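Local coordinates for HydG protein (PDB 4RTB) that matures [FeFe]-hydrogenase as a radical SAM enzyme and CO/CN synthase, carrying a [4Fe-4S] cluster and S-adenosylmethionine, at residues Met144-Ile149 and Met344-Arg349; Lys191-Leu196 and Val235-Glu240; Ala266-Leu271 and Ile277-Val282. One frame throughout, in Å; residues are numbered along the deposited sequence.

Contacts 1 and 3 reach the parallel sheet, with centres about 25 Å apart on opposite sides of the chain's centre, while contact 2 joins two helices farther out. All three are largely buried, yet their chemistry differs with their place in the fold. Contact 1 brings loops at two strand ends together with the only cross-segment hydrogen bond of the three. Contact 2 lays a tyrosine ring on a helix, and contact 3 packs a proline against a helix inside a beta-alpha-beta unit, both without hydrogen bonds across. Contacts 2 and 3 touch directly, where Glu236 OE1 and Tyr270 OH lie 2.8 Å apart in a probable hydrogen bond.

Contact 1: residues Met144-Ile149 and Met344-Arg349; sequences MGHTRI and MSAASR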
ATOM      1  N   MET A 144       4.839   4.055 -20.140  1.00 84.71           N
ATOM      2  CA  MET A 144       4.900   5.162 -19.198  1.00 76.80           C
ATOM      3  C   MET A 144       6.238   5.189 -18.468  1.00 77.36           C
ATOM      4  O   MET A 144       6.760   6.253 -18.134  1.00 86.90           O
ATOM      5  CB  MET A 144       3.750   5.037 -18.198  1.00 79.47           C
ATOM      6  CG  MET A 144       3.244   6.331 -17.609  1.00 86.71           C
ATOM      7  SD  MET A 144       1.601   6.059 -16.915  1.00 91.71           S
ATOM      8  CE  MET A 144       0.723   5.476 -18.364  1.00 76.69           C
ATOM      9  N   GLY A 145       6.789   4.002 -18.232  1.00 76.90           N
ATOM     10  CA  GLY A 145       8.027   3.860 -17.488  1.00 75.55           C
ATOM     11  C   GLY A 145       7.825   2.952 -16.290  1.00 79.75           C
ATOM     12  O   GLY A 145       8.788   2.491 -15.674  1.00 85.02           O
ATOM     13  N   HIS A 146       6.559   2.706 -15.961  1.00 79.65           N
ATOM     14  CA  HIS A 146       6.190   1.796 -14.881  1.00 76.28           C
ATOM     15  C   HIS A 146       6.648   0.375 -15.171  1.00 79.55           C
ATOM     16  O   HIS A 146       6.637  -0.059 -16.321  1.00 85.55           O
ATOM     17  CB  HIS A 146       4.675   1.803 -14.666  1.00 70.77           C
ATOM     18  CG  HIS A 146       4.188   2.869 -13.737  1.00 72.52           C
ATOM     19  ND1 HIS A 146       4.453   2.850 -12.384  1.00 71.98           N
ATOM     20  CD2 HIS A 146       3.433   3.969 -13.957  1.00 73.89           C
ATOM     21  CE1 HIS A 146       3.891   3.904 -11.813  1.00 72.96           C
ATOM     22  NE2 HIS A 146       3.265   4.597 -12.747  1.00 71.32           N
ATOM     23  N   THR A 147       7.040  -0.351 -14.130  1.00 74.19           N
ATOM     24  CA  THR A 147       7.406  -1.757 -14.276  0.52 73.53           C
ATOM     25  C   THR A 147       6.689  -2.618 -13.247  1.00 71.25           C
ATOM     26  O   THR A 147       6.784  -3.843 -13.271  1.00 64.62           O
ATOM     27  CB  THR A 147       8.920  -1.971 -14.131  1.00 72.24           C
ATOM     28  OG1 THR A 147       9.343  -1.528 -12.835  1.00 70.16           O
ATOM     29  CG2 THR A 147       9.674  -1.203 -15.201  1.00 71.04           C
ATOM     30  N   ARG A 148       5.980  -1.965 -12.335  1.00 73.34           N
ATOM     31  CA  ARG A 148       5.244  -2.674 -11.303  1.00 69.61           C
ATOM     32  C   ARG A 148       3.751  -2.407 -11.462  1.00 75.45           C
ATOM     33  O   ARG A 148       3.325  -1.258 -11.581  1.00 78.75           O
ATOM     34  CB  ARG A 148       5.728  -2.255  -9.915  1.00 70.36           C
ATOM     35  CG  ARG A 148       7.202  -2.546  -9.643  1.00 81.95           C
ATOM     36  CD  ARG A 148       7.527  -2.200  -8.203  1.00 88.16           C
ATOM     37  NE  ARG A 148       6.473  -2.713  -7.337  1.00 88.48           N
ATOM     38  CZ  ARG A 148       6.602  -2.949  -6.037  1.00 91.04           C
ATOM     39  NH1 ARG A 148       7.755  -2.722  -5.422  1.00 91.62           N
ATOM     40  NH2 ARG A 148       5.570  -3.422  -5.352  1.00 86.92           N
ATOM     41  N   ILE A 149       2.962  -3.477 -11.476  1.00 75.43           N
ATOM     42  CA  ILE A 149       1.526  -3.370 -11.704  1.00 68.61           C
ATOM     43  C   ILE A 149       0.746  -3.996 -10.545  1.00 68.47           C
ATOM     44  O   ILE A 149       1.175  -4.995  -9.972  1.00 72.43           O
ATOM     45  CB  ILE A 149       1.128  -4.041 -13.044  1.00 95.32           C
ATOM     46  CG1 ILE A 149       1.874  -3.384 -14.209  1.00 98.35           C
ATOM     47  CG2 ILE A 149      -0.372  -3.969 -13.276  1.00 93.51           C
ATOM     48  CD1 ILE A 149       1.404  -3.840 -15.577  1.00101.66           C
ATOM     49  N   MET A 344       3.925   3.907  -3.607  1.00 63.04           N
ATOM     50  CA  MET A 344       2.998   4.921  -4.095  1.00 71.79           C
ATOM     51  C   MET A 344       2.386   4.587  -5.450  1.00 79.91           C
ATOM     52  O   MET A 344       3.039   3.998  -6.310  1.00 86.95           O
ATOM     53  CB  MET A 344       3.715   6.260  -4.196  1.00 82.08           C
ATOM     54  CG  MET A 344       3.243   7.308  -3.223  1.00 80.48           C
ATOM     55  SD  MET A 344       4.195   8.802  -3.506  1.00114.81           S
ATOM     56  CE  MET A 344       3.991   8.974  -5.280  1.00 98.12           C
ATOM     57  N   SER A 345       1.133   4.988  -5.639  1.00 83.39           N
ATOM     58  CA  SER A 345       0.472   4.845  -6.929  1.00 88.16           C
ATOM     59  C   SER A 345       0.579   6.149  -7.712  1.00 92.88           C
ATOM     60  O   SER A 345       0.018   7.169  -7.313  1.00101.67           O
ATOM     61  CB  SER A 345      -0.995   4.453  -6.748  1.00 89.54           C
ATOM     62  OG  SER A 345      -1.738   5.519  -6.184  1.00 92.61           O
ATOM     63  N   ALA A 346       1.306   6.111  -8.822  1.00 84.09           N
ATOM     64  CA  ALA A 346       1.508   7.301  -9.633  1.00 74.61           C
ATOM     65  C   ALA A 346       0.855   7.154 -10.998  1.00 76.95           C
ATOM     66  O   ALA A 346       0.921   6.090 -11.615  1.00 82.58           O
ATOM     67  CB  ALA A 346       2.986   7.591  -9.786  1.00 77.22           C
ATOM     68  N   ALA A 347       0.230   8.232 -11.461  1.00 81.31           N
ATOM     69  CA  ALA A 347      -0.446   8.256 -12.759  1.00 80.83           C
ATOM     70  C   ALA A 347      -1.495   7.150 -12.851  1.00 83.85           C
ATOM     71  O   ALA A 347      -1.789   6.638 -13.935  1.00 83.44           O
ATOM     72  CB  ALA A 347       0.558   8.131 -13.889  1.00 77.80           C
ATOM     73  N   SER A 348      -2.075   6.814 -11.703  1.00 85.20           N
ATOM     74  CA  SER A 348      -2.993   5.682 -11.578  1.00 82.62           C
ATOM     75  C   SER A 348      -4.316   5.887 -12.329  1.00 82.27           C
ATOM     76  O   SER A 348      -4.907   6.974 -12.284  1.00 74.80           O
ATOM     77  CB  SER A 348      -3.284   5.411 -10.104  1.00 87.93           C
ATOM     78  OG  SER A 348      -4.045   6.448  -9.521  1.00 98.02           O
ATOM     79  N   ARG A 349      -4.772   4.850 -13.029  1.00 90.97           N
ATOM     80  CA  ARG A 349      -6.127   4.860 -13.568  1.00 94.86           C
ATOM     81  C   ARG A 349      -6.953   3.905 -12.707  1.00 90.09           C
ATOM     82  O   ARG A 349      -6.577   2.745 -12.505  1.00 95.23           O
ATOM     83  CB  ARG A 349      -6.190   4.419 -15.028  1.00 96.48           C
ATOM     84  CG  ARG A 349      -5.331   5.228 -15.963  1.00 96.81           C
ATOM     85  CD  ARG A 349      -5.636   6.699 -15.898  1.00 98.61           C
ATOM     86  NE  ARG A 349      -4.846   7.469 -16.846  1.00103.89           N
ATOM     87  CZ  ARG A 349      -5.381   8.250 -17.771  1.00108.21           C
ATOM     88  NH1 ARG A 349      -6.705   8.350 -17.872  1.00112.38           N
ATOM     89  NH2 ARG A 349      -4.593   8.930 -18.588  1.00106.23           N
TER
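His146 and Ala346 join two loops at strand ends of the parallel beta/alpha fold of the radical SAM family: residues 144-149 lead into strand 148-153, residues 344-349 run out of strand 343-345, and both strands pair with strand 95-105 between them. The firm part of the contact is a single polar grip. His146 NE2 donates to Ala346 O at 3.0 Å, with a bent N-H...O angle of 138°. The ring nitrogen comes from above the carbonyl plane, and the oxygen lies near the edge of the imidazole but tilted from its plane. CG of the histidine stands beside its backbone N and opposite the carbonyl carbon (chi1 -87°), which turns the ring toward the second loop. Leu375 of helix 375-384 packs on His146 and Ile378 of the same helix on Ala346, so the bond is made in buried surroundings, and a main-chain oxygen just past the end of a strand gains a donor there.

The looser part lies at Met144, which is partly exposed. Gly145 is the first residue to leave helical geometry, and its positive phi of 123° belongs to a Schellman motif. The thioether of Met144 bends at its last torsion, and a lone apolar touch completes the contact: Met144 SD rests 3.8 Å from Ala347 CB.

Contact 2: residues Lys191-Leu196 and Val235-Glu240; sequences KGYERL and VERAIE
Tyr193 and Ala238 mark the closest backbone approach of segments 191-196 and 235-240, on helices 190-197 and 234-240, with their CA atoms 5.6 Å apart. This illustrates how a small residue lets a helix receive a large one: no backbone hydrogen bond links the segments, and the tyrosine ring lies directly on the second helix. Both belong to the radical SAM region, the side chain of Tyr193 about 9 Å from the bound S-adenosylmethionine. CG stands beside the backbone N (chi1 -73°), which carries the ring out over Ala238. Ala238 CB sits over the ring face, 3.9 Å from the centroid of Tyr193 and only 2° off its normal, a CH-pi contact. Tyr193 CD2 reaches Ala238 N at 3.4 Å. The ring also meets the aliphatic root of the neighbouring arginine, Tyr193 CE2 to Arg237 CB being 3.7 Å. Farther along, the guanidinium passes obliquely, its plane 23° from that of the ring.

The polar ends find their partners outside the two segments. Tyr193 OH is hydrogen-bonded to Tyr204 OH and Leu188 N, and Arg237 makes a cation-pi contact with Trp230. The helices therefore meet mainly through carbon and ring face, while the bonds of the hydroxyl probably fix how the ring lies on Ala238.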
ATOM      1  N   LYS A 191      -6.974 -24.180  -2.195  1.00 87.95           N
ATOM      2  CA  LYS A 191      -6.769 -24.669  -3.551  1.00 89.51           C
ATOM      3  C   LYS A 191      -6.588 -23.501  -4.506  1.00 81.83           C
ATOM      4  O   LYS A 191      -5.756 -23.548  -5.414  1.00 77.86           O
ATOM      5  CB  LYS A 191      -7.947 -25.541  -3.996  1.00 98.64           C
ATOM      6  CG  LYS A 191      -7.761 -26.205  -5.355  1.00100.91           C
ATOM      7  N   GLY A 192      -7.375 -22.453  -4.289  1.00 79.39           N
ATOM      8  CA  GLY A 192      -7.297 -21.260  -5.108  1.00 82.50           C
ATOM      9  C   GLY A 192      -5.962 -20.557  -4.989  1.00 84.76           C
ATOM     10  O   GLY A 192      -5.403 -20.096  -5.983  1.00 93.00           O
ATOM     11  N   TYR A 193      -5.450 -20.471  -3.767  1.00 80.12           N
ATOM     12  CA  TYR A 193      -4.148 -19.862  -3.539  1.00 78.02           C
ATOM     13  C   TYR A 193      -3.034 -20.745  -4.091  1.00 80.99           C
ATOM     14  O   TYR A 193      -2.013 -20.241  -4.559  1.00 80.93           O
ATOM     15  CB  TYR A 193      -3.935 -19.588  -2.051  1.00 71.89           C
ATOM     16  CG  TYR A 193      -4.759 -18.435  -1.527  1.00 73.06           C
ATOM     17  CD1 TYR A 193      -4.854 -17.247  -2.238  1.00 73.31           C
ATOM     18  CD2 TYR A 193      -5.450 -18.539  -0.329  1.00 60.12           C
ATOM     19  CE1 TYR A 193      -5.606 -16.189  -1.767  1.00 68.04           C
ATOM     20  CE2 TYR A 193      -6.206 -17.486   0.151  1.00 68.50           C
ATOM     21  CZ  TYR A 193      -6.281 -16.314  -0.572  1.00 67.05           C
ATOM     22  OH  TYR A 193      -7.034 -15.265  -0.099  1.00 68.06           O
ATOM     23  N   GLU A 194      -3.231 -22.060  -4.038  1.00 78.36           N
ATOM     24  CA  GLU A 194      -2.304 -22.982  -4.685  1.00 76.70           C
ATOM     25  C   GLU A 194      -2.299 -22.752  -6.191  1.00 77.70           C
ATOM     26  O   GLU A 194      -1.272 -22.913  -6.850  1.00 78.57           O
ATOM     27  CB  GLU A 194      -2.662 -24.435  -4.375  1.00 83.76           C
ATOM     28  CG  GLU A 194      -2.050 -24.965  -3.089  1.00 89.95           C
ATOM     29  N   ARG A 195      -3.453 -22.377  -6.732  1.00 79.36           N
ATOM     30  CA  ARG A 195      -3.560 -22.072  -8.152  1.00 80.11           C
ATOM     31  C   ARG A 195      -2.865 -20.752  -8.456  1.00 83.13           C
ATOM     32  O   ARG A 195      -2.236 -20.601  -9.503  1.00 90.94           O
ATOM     33  CB  ARG A 195      -5.029 -22.022  -8.593  1.00 78.23           C
ATOM     34  CG  ARG A 195      -5.712 -23.385  -8.667  1.00 78.96           C
ATOM     35  CD  ARG A 195      -7.182 -23.271  -9.062  1.00 79.14           C
ATOM     36  NE  ARG A 195      -7.360 -22.806 -10.435  1.00 77.15           N
ATOM     37  CZ  ARG A 195      -8.540 -22.538 -10.987  1.00 77.56           C
ATOM     38  NH1 ARG A 195      -8.608 -22.120 -12.246  1.00 77.40           N
ATOM     39  NH2 ARG A 195      -9.654 -22.684 -10.282  1.00 78.97           N
ATOM     40  N   LEU A 196      -2.971 -19.805  -7.528  1.00 81.47           N
ATOM     41  CA  LEU A 196      -2.418 -18.471  -7.732  1.00 75.92           C
ATOM     42  C   LEU A 196      -0.894 -18.470  -7.643  1.00 71.15           C
ATOM     43  O   LEU A 196      -0.227 -17.772  -8.405  1.00 67.94           O
ATOM     44  CB  LEU A 196      -3.004 -17.488  -6.717  1.00 74.13           C
ATOM     45  CG  LEU A 196      -2.880 -16.013  -7.103  1.00 66.46           C
ATOM     46  CD1 LEU A 196      -3.616 -15.747  -8.408  1.00 68.22           C
ATOM     47  CD2 LEU A 196      -3.398 -15.107  -5.995  1.00 59.65           C
ATOM     48  N   VAL A 235      -5.212 -14.326   4.397  1.00 72.42           N
ATOM     49  CA  VAL A 235      -3.770 -14.227   4.238  1.00 73.49           C
ATOM     50  C   VAL A 235      -3.072 -15.442   4.838  1.00 68.97           C
ATOM     51  O   VAL A 235      -2.032 -15.864   4.344  1.00 68.39           O
ATOM     52  CB  VAL A 235      -3.215 -12.940   4.879  1.00 68.77           C
ATOM     53  CG1 VAL A 235      -2.829 -11.940   3.803  1.00 58.24           C
ATOM     54  CG2 VAL A 235      -4.241 -12.337   5.833  1.00 75.61           C
ATOM     55  N   GLU A 236      -3.645 -16.004   5.901  1.00 64.29           N
ATOM     56  CA  GLU A 236      -3.128 -17.240   6.478  1.00 75.18           C
ATOM     57  C   GLU A 236      -3.149 -18.359   5.450  1.00 83.35           C
ATOM     58  O   GLU A 236      -2.153 -19.055   5.245  1.00 89.38           O
ATOM     59  CB  GLU A 236      -3.942 -17.647   7.702  1.00 81.15           C
ATOM     60  CG  GLU A 236      -3.205 -17.494   9.011  1.00 90.11           C
ATOM     61  CD  GLU A 236      -4.097 -16.949  10.101  1.00 98.64           C
ATOM     62  OE1 GLU A 236      -4.632 -17.753  10.893  1.00100.76           O
ATOM     63  OE2 GLU A 236      -4.265 -15.713  10.155  1.00103.35           O
ATOM     64  N   ARG A 237      -4.297 -18.523   4.803  1.00 77.94           N
ATOM     65  CA  ARG A 237      -4.441 -19.516   3.753  1.00 77.25           C
ATOM     66  C   ARG A 237      -3.483 -19.233   2.605  1.00 72.83           C
ATOM     67  O   ARG A 237      -2.911 -20.157   2.027  1.00 76.02           O
ATOM     68  CB  ARG A 237      -5.885 -19.559   3.253  1.00 78.87           C
ATOM     69  CG  ARG A 237      -6.827 -20.257   4.218  1.00 78.71           C
ATOM     70  CD  ARG A 237      -8.262 -20.224   3.733  1.00 65.89           C
ATOM     71  NE  ARG A 237      -9.013 -19.120   4.320  1.00 65.36           N
ATOM     72  CZ  ARG A 237      -9.515 -18.106   3.625  1.00 65.31           C
ATOM     73  NH1 ARG A 237      -9.349 -18.053   2.311  1.00 63.32           N
ATOM     74  NH2 ARG A 237     -10.190 -17.146   4.243  1.00 63.95           N
ATOM     75  N   ALA A 238      -3.297 -17.956   2.283  1.00 67.00           N
ATOM     76  CA  ALA A 238      -2.381 -17.576   1.215  1.00 60.75           C
ATOM     77  C   ALA A 238      -0.958 -18.009   1.555  1.00 69.27           C
ATOM     78  O   ALA A 238      -0.232 -18.520   0.702  1.00 62.04           O
ATOM     79  CB  ALA A 238      -2.440 -16.080   0.968  1.00 59.32           C
ATOM     80  N   ILE A 239      -0.575 -17.809   2.812  1.00 72.57           N
ATOM     81  CA  ILE A 239       0.737 -18.209   3.300  1.00 74.20           C
ATOM     82  C   ILE A 239       0.916 -19.721   3.234  1.00 81.56           C
ATOM     83  O   ILE A 239       1.867 -20.214   2.627  1.00 82.47           O
ATOM     84  CB  ILE A 239       0.971 -17.741   4.751  1.00 75.31           C
ATOM     85  CG1 ILE A 239       1.075 -16.218   4.818  1.00 77.25           C
ATOM     86  CG2 ILE A 239       2.238 -18.364   5.313  1.00 76.96           C
ATOM     87  CD1 ILE A 239       2.335 -15.668   4.194  1.00 79.64           C
ATOM     88  N   GLU A 240      -0.008 -20.454   3.848  1.00 86.08           N
ATOM     89  CA  GLU A 240       0.124 -21.903   3.956  1.00 86.61           C
ATOM     90  C   GLU A 240       0.018 -22.594   2.598  1.00 75.72           C
ATOM     91  O   GLU A 240       0.383 -23.761   2.458  1.00 71.22           O
ATOM     92  CB  GLU A 240      -0.924 -22.457   4.925  1.00 95.12           C
ATOM     93  CG  GLU A 240      -0.851 -21.825   6.311  1.00102.21           C
ATOM     94  CD  GLU A 240      -1.605 -22.610   7.367  1.00108.79           C
ATOM     95  OE1 GLU A 240      -0.946 -23.182   8.262  0.71110.67           O
ATOM     96  OE2 GLU A 240      -2.852 -22.650   7.308  0.51110.28           O
TER

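Contact 3: residues Ala266-Leu271 and Ile277-Val282; sequences AHADYL and IGPHTV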
ATOM      1  N   ALA A 266      -1.665  -5.339  15.346  1.00 72.84           N
ATOM      2  CA  ALA A 266      -1.939  -6.628  15.979  1.00 78.24           C
ATOM      3  C   ALA A 266      -1.865  -7.762  14.961  1.00 71.12           C
ATOM      4  O   ALA A 266      -1.368  -8.850  15.260  1.00 67.46           O
ATOM      5  CB  ALA A 266      -3.303  -6.610  16.652  1.00 83.59           C
ATOM      6  N   HIS A 267      -2.357  -7.489  13.758  1.00 65.17           N
ATOM      7  CA  HIS A 267      -2.395  -8.466  12.678  1.00 64.33           C
ATOM      8  C   HIS A 267      -0.986  -8.840  12.221  1.00 70.56           C
ATOM      9  O   HIS A 267      -0.642 -10.024  12.137  1.00 74.69           O
ATOM     10  CB  HIS A 267      -3.211  -7.913  11.506  1.00 65.79           C
ATOM     11  CG  HIS A 267      -3.678  -8.958  10.546  1.00 74.83           C
ATOM     12  ND1 HIS A 267      -4.491  -8.667   9.464  1.00 74.90           N
ATOM     13  CD2 HIS A 267      -3.458 -10.292  10.492  1.00 75.46           C
ATOM     14  CE1 HIS A 267      -4.742  -9.771   8.795  1.00 75.09           C
ATOM     15  NE2 HIS A 267      -4.124 -10.777   9.396  1.00 76.41           N
ATOM     16  N   ALA A 268      -0.174  -7.824  11.934  1.00 73.84           N
ATOM     17  CA  ALA A 268       1.215  -8.040  11.532  1.00 71.74           C
ATOM     18  C   ALA A 268       2.004  -8.756  12.627  1.00 70.18           C
ATOM     19  O   ALA A 268       2.795  -9.664  12.345  1.00 62.23           O
ATOM     20  CB  ALA A 268       1.873  -6.721  11.181  1.00 60.09           C
ATOM     21  N   ASP A 269       1.788  -8.333  13.871  1.00 67.14           N
ATOM     22  CA  ASP A 269       2.338  -9.016  15.036  1.00 77.86           C
ATOM     23  C   ASP A 269       2.023 -10.505  14.986  1.00 77.19           C
ATOM     24  O   ASP A 269       2.923 -11.350  15.066  1.00 72.26           O
ATOM     25  CB  ASP A 269       1.777  -8.414  16.326  1.00 95.64           C
ATOM     26  CG  ASP A 269       2.778  -7.537  17.051  1.00110.69           C
ATOM     27  OD1 ASP A 269       3.536  -6.807  16.379  1.00112.97           O
ATOM     28  OD2 ASP A 269       2.797  -7.573  18.300  1.00116.06           O
ATOM     29  N   TYR A 270       0.732 -10.807  14.854  1.00 78.38           N
ATOM     30  CA  TYR A 270       0.243 -12.179  14.802  1.00 76.73           C
ATOM     31  C   TYR A 270       0.932 -12.989  13.713  1.00 76.58           C
ATOM     32  O   TYR A 270       1.425 -14.088  13.974  1.00 66.21           O
ATOM     33  CB  TYR A 270      -1.272 -12.198  14.584  1.00 75.52           C
ATOM     34  CG  TYR A 270      -1.834 -13.568  14.265  1.00 83.42           C
ATOM     35  CD1 TYR A 270      -2.019 -13.975  12.948  1.00 86.52           C
ATOM     36  CD2 TYR A 270      -2.184 -14.450  15.277  1.00 88.94           C
ATOM     37  CE1 TYR A 270      -2.529 -15.223  12.651  1.00 90.07           C
ATOM     38  CE2 TYR A 270      -2.699 -15.702  14.988  1.00 91.33           C
ATOM     39  CZ  TYR A 270      -2.870 -16.082  13.673  1.00 94.36           C
ATOM     40  OH  TYR A 270      -3.381 -17.326  13.373  1.00101.79           O
ATOM     41  N   LEU A 271       0.953 -12.451  12.498  1.00 63.85           N
ATOM     42  CA  LEU A 271       1.611 -13.127  11.385  1.00 63.47           C
ATOM     43  C   LEU A 271       3.077 -13.420  11.697  1.00 85.94           C
ATOM     44  O   LEU A 271       3.552 -14.540  11.482  1.00 85.79           O
ATOM     45  CB  LEU A 271       1.508 -12.295  10.104  1.00 61.97           C
ATOM     46  CG  LEU A 271       0.367 -12.601   9.124  1.00 70.96           C
ATOM     47  CD1 LEU A 271      -0.273 -13.960   9.404  1.00 74.48           C
ATOM     48  CD2 LEU A 271      -0.677 -11.495   9.113  1.00 66.93           C
ATOM     49  N   ILE A 277       7.373 -14.914   9.469  1.00 98.80           N
ATOM     50  CA  ILE A 277       7.478 -13.818   8.521  1.00 98.50           C
ATOM     51  C   ILE A 277       6.269 -12.895   8.653  1.00 96.60           C
ATOM     52  O   ILE A 277       5.122 -13.346   8.743  1.00 96.48           O
ATOM     53  CB  ILE A 277       7.620 -14.328   7.056  1.00107.76           C
ATOM     54  CG1 ILE A 277       8.083 -13.193   6.137  1.00109.45           C
ATOM     55  CG2 ILE A 277       6.327 -14.976   6.551  1.00101.63           C
ATOM     56  CD1 ILE A 277       9.436 -12.614   6.516  1.00105.45           C
ATOM     57  N   GLY A 278       6.540 -11.597   8.703  1.00 89.32           N
ATOM     58  CA  GLY A 278       5.481 -10.612   8.774  1.00 80.24           C
ATOM     59  C   GLY A 278       5.005 -10.252   7.385  1.00 74.66           C
ATOM     60  O   GLY A 278       5.541 -10.745   6.393  1.00 76.08           O
ATOM     61  N   PRO A 279       3.984  -9.392   7.306  1.00 69.48           N
ATOM     62  CA  PRO A 279       3.475  -8.899   6.024  1.00 65.51           C
ATOM     63  C   PRO A 279       4.515  -8.047   5.318  1.00 74.22           C
ATOM     64  O   PRO A 279       5.211  -7.259   5.963  1.00 72.87           O
ATOM     65  CB  PRO A 279       2.263  -8.048   6.419  1.00 60.55           C
ATOM     66  CG  PRO A 279       1.962  -8.423   7.826  1.00 67.71           C
ATOM     67  CD  PRO A 279       3.250  -8.821   8.443  1.00 73.01           C
ATOM     68  N   HIS A 280       4.619  -8.208   4.006  1.00 75.93           N
ATOM     69  CA  HIS A 280       5.530  -7.397   3.222  1.00 70.20           C
ATOM     70  C   HIS A 280       5.106  -5.930   3.251  1.00 70.28           C
ATOM     71  O   HIS A 280       5.932  -5.044   3.465  1.00 74.59           O
ATOM     72  CB  HIS A 280       5.590  -7.903   1.785  1.00 68.68           C
ATOM     73  CG  HIS A 280       6.537  -7.136   0.922  1.00 77.91           C
ATOM     74  ND1 HIS A 280       6.416  -7.087  -0.449  1.00 82.52           N
ATOM     75  CD2 HIS A 280       7.621  -6.386   1.234  1.00 80.95           C
ATOM     76  CE1 HIS A 280       7.385  -6.334  -0.944  1.00 82.71           C
ATOM     77  NE2 HIS A 280       8.129  -5.902   0.056  1.00 83.71           N
ATOM     78  N   THR A 281       3.817  -5.683   3.029  1.00 64.98           N
ATOM     79  CA  THR A 281       3.302  -4.318   2.971  1.00 68.90           C
ATOM     80  C   THR A 281       2.023  -4.119   3.780  1.00 69.64           C
ATOM     81  O   THR A 281       1.182  -5.018   3.878  1.00 73.11           O
ATOM     82  CB  THR A 281       3.003  -3.879   1.516  1.00 74.02           C
ATOM     83  OG1 THR A 281       1.799  -4.509   1.059  1.00 76.14           O
ATOM     84  CG2 THR A 281       4.151  -4.233   0.580  1.00 76.94           C
ATOM     85  N   VAL A 282       1.886  -2.927   4.353  1.00 63.12           N
ATOM     86  CA  VAL A 282       0.625  -2.476   4.926  1.00 61.04           C
ATOM     87  C   VAL A 282       0.098  -1.303   4.102  1.00 67.34           C
ATOM     88  O   VAL A 282       0.739  -0.256   4.021  1.00 80.58           O
ATOM     89  CB  VAL A 282       0.771  -2.048   6.401  1.00 56.09           C
ATOM     90  CG1 VAL A 282      -0.518  -1.412   6.890  1.00 56.43           C
ATOM     91  CG2 VAL A 282       1.152  -3.235   7.270  1.00 56.69           C
TER
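Pro279 meets Ala268 where the chain, having left helix 257-275, turns back past it toward strand 281-283. Along the pyrrolidine ring CB stands back, while CG and CD both touch the helix. Pro279 CB is 5.0 Å from Ala268 CB. Pro279 CG lies 3.8 Å from both Ala268 CB and Ala268 CA. CD, the last ring carbon before the backbone nitrogen, touches two residues a turn apart: Pro279 CD is 3.7 Å from Ala268 CB and 4.2 Å from Leu271 CB. With CG and CD gone, as in an alanine here, a gap would probably open beside Ala268 and Leu271, and phi, now held by the ring, would be freer to turn.

Leu271 also borders the turn before the proline, Leu271 CB lying 4.0 Å from Ile277 O. Leu271 O and Ile277 O are 3.4 Å apart, but as two acceptors they form no bond, so hydrophobic packing carries the contact.

The pairing belongs to the beta-alpha-beta unit of strand 246-249, helix 257-275 and strand 281-283. Ile248 of the first strand touches both Leu271 and Pro279, so all three elements of the unit meet here, while Ile25 of helix 23-39 packs on Ala266, His267 and Tyr270.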